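Local atomic coordinates of putative TIM-barrel metal-dependent hydrolase (Mycobacterium avium subsp. paratuberculosis S397, PDB entry 4DZI), a protein that probably acts as a metal-dependent hydrolase of the amidohydrolase family, with a two-metal site that holds cadmium here. Residues F317-P321 with V322-R326. Residues are numbered along the deposited sequence; the frame is centred on the assembly and turned at random.
Sequences FPEDP and VEQLR
Asp320, the residue just before helix 321-328, points its carboxylate forward at the N-H groups of the first turn, and one oxygen receives two of them. The main bond runs from Val322 N to Asp320 OD1, 2.9 Å long, and meets that oxygen on its anti side, 30° out of the carboxylate plane; a weak second one comes from Glu323 N to the same OD1 at 3.4 Å. With CG anti to the backbone N (chi1 179°), the short aspartate side chain lies beside its own carbonyl carbon, near these amides, and its negative charge would suit the positive end of the helix dipole. Pro321 fits the first helical position: an N-H there has no preceding turn's carbonyl to bond, so proline forfeits no helical bond, and its phi is already near helical. Behind the cap the regular bonds begin: Gln324 N to Asp320 O, then Leu325 N to Pro321 O at 3.0 Å.

The packed side belongs to Pro321, Gln324 and Leu325, which all touch Ile276 of helix 266-277, while Leu325 and Val322 also reach helix 298-312. Gln324, long enough to span the turn, gives NE2 to Glu319 OE1 at 2.9 Å, approaching from above the carboxylate plane, with the two flat groups 77° apart; Thr282 OG1 is a second partner of this buried amide.

Looser is the exposed side of Asp320 and Glu323. Glu323 CG rests 3.4 Å from Asp320 OD2, but the OD2 and OE2 oxygens of the two acids stay 4.4 Å apart. Glu323, bent at chi2, instead salt-bridges Arg326 through OE2 and NH1 (3.1 Å), a charge pairing that probably eases the repulsion. This is an aspartate N-cap followed by proline at the first helical position, opening the helix that leads into barrel strand 329-331.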
loop_
_atom_site.group_PDB
_atom_site.type_symbol
_atom_site.label_atom_id
_atom_site.label_comp_id
_atom_site.label_asym_id
_atom_site.label_seq_id
_atom_site.Cartn_x
_atom_site.Cartn_y
_atom_site.Cartn_z
ATOM N N PHE C 317 14.295 -1.879 17.414
ATOM C CA PHE C 317 14.060 -3.302 17.258
ATOM C C PHE C 317 14.952 -4.140 18.186
ATOM O O PHE C 317 15.840 -4.867 17.731
ATOM C CB PHE C 317 14.192 -3.693 15.786
ATOM C CG PHE C 317 13.133 -3.069 14.913
ATOM C CD1 PHE C 317 13.291 -1.790 14.408
ATOM C CD2 PHE C 317 11.948 -3.746 14.648
ATOM C CE1 PHE C 317 12.302 -1.208 13.625
ATOM C CE2 PHE C 317 10.961 -3.174 13.870
ATOM C CZ PHE C 317 11.131 -1.905 13.353
ATOM N N PRO C 318 14.661 -4.085 19.494
ATOM C CA PRO C 318 15.432 -4.930 20.403
ATOM C C PRO C 318 15.252 -6.404 20.107
ATOM O O PRO C 318 16.076 -7.218 20.506
ATOM C CB PRO C 318 14.849 -4.585 21.781
ATOM C CG PRO C 318 13.499 -3.986 21.495
ATOM C CD PRO C 318 13.714 -3.224 20.213
ATOM N N GLU C 319 14.145 -6.761 19.452
ATOM C CA GLU C 319 13.920 -8.135 19.007
ATOM C C GLU C 319 13.754 -8.176 17.490
ATOM O O GLU C 319 13.623 -7.135 16.849
ATOM C CB GLU C 319 12.684 -8.708 19.693
ATOM C CG GLU C 319 12.875 -8.928 21.185
ATOM C CD GLU C 319 11.602 -9.398 21.846
ATOM O OE1 GLU C 319 10.761 -9.984 21.127
ATOM O OE2 GLU C 319 11.435 -9.177 23.067
ATOM N N ASP C 320 13.776 -9.375 16.924
ATOM C CA ASP C 320 13.688 -9.574 15.493
ATOM C C ASP C 320 12.205 -9.526 15.111
ATOM O O ASP C 320 11.437 -10.407 15.505
ATOM C CB ASP C 320 14.308 -10.918 15.148
ATOM C CG ASP C 320 14.246 -11.244 13.671
ATOM O OD1 ASP C 320 13.447 -10.623 12.929
ATOM O OD2 ASP C 320 14.997 -12.145 13.236
ATOM N N PRO C 321 11.793 -8.487 14.363
ATOM C CA PRO C 321 10.352 -8.321 14.093
ATOM C C PRO C 321 9.785 -9.425 13.163
ATOM O O PRO C 321 8.569 -9.727 13.202
ATOM C CB PRO C 321 10.300 -6.921 13.417
ATOM C CG PRO C 321 11.630 -6.853 12.685
ATOM C CD PRO C 321 12.595 -7.420 13.722
ATOM N N VAL C 322 10.631 -10.027 12.333
ATOM C CA VAL C 322 10.195 -11.130 11.493
ATOM C C VAL C 322 9.911 -12.380 12.332
ATOM O O VAL C 322 8.973 -13.131 12.057
ATOM C CB VAL C 322 11.216 -11.459 10.397
ATOM C CG1 VAL C 322 10.757 -12.652 9.592
ATOM C CG2 VAL C 322 11.425 -10.229 9.509
ATOM N N GLU C 323 10.756 -12.631 13.329
ATOM C CA GLU C 323 10.509 -13.764 14.210
ATOM C C GLU C 323 9.240 -13.554 15.046
ATOM O O GLU C 323 8.540 -14.516 15.357
ATOM C CB GLU C 323 11.728 -14.047 15.089
ATOM C CG GLU C 323 12.889 -14.613 14.270
ATOM C CD GLU C 323 12.463 -15.766 13.361
ATOM O OE1 GLU C 323 11.943 -16.760 13.904
ATOM O OE2 GLU C 323 12.642 -15.693 12.114
ATOM N N GLN C 324 8.957 -12.306 15.407
ATOM C CA GLN C 324 7.698 -11.985 16.091
ATOM C C GLN C 324 6.541 -12.295 15.184
ATOM O O GLN C 324 5.564 -12.871 15.628
ATOM C CB GLN C 324 7.636 -10.529 16.550
ATOM C CG GLN C 324 8.614 -10.237 17.691
ATOM C CD GLN C 324 8.543 -8.804 18.131
ATOM O OE1 GLN C 324 8.167 -7.932 17.349
ATOM N NE2 GLN C 324 8.898 -8.537 19.394
ATOM N N LEU C 325 6.648 -11.934 13.907
ATOM C CA LEU C 325 5.576 -12.309 12.954
ATOM C C LEU C 325 5.360 -13.824 12.916
ATOM O O LEU C 325 4.217 -14.307 12.967
ATOM C CB LEU C 325 5.854 -11.764 11.548
ATOM C CG LEU C 325 4.904 -12.195 10.427
ATOM C CD1 LEU C 325 3.496 -11.600 10.627
ATOM C CD2 LEU C 325 5.505 -11.766 9.081
ATOM N N ARG C 326 6.455 -14.580 12.832
ATOM C CA ARG C 326 6.391 -16.026 12.725
ATOM C C ARG C 326 5.933 -16.684 14.016
ATOM O O ARG C 326 5.324 -17.760 13.983
ATOM C CB ARG C 326 7.751 -16.612 12.351
ATOM C CG ARG C 326 8.199 -16.112 11.006
ATOM C CD ARG C 326 9.609 -16.591 10.622
ATOM N NE ARG C 326 9.696 -16.585 9.167
ATOM C CZ ARG C 326 10.778 -16.278 8.464
ATOM N NH1 ARG C 326 11.904 -15.947 9.099
ATOM N NH2 ARG C 326 10.718 -16.294 7.125
#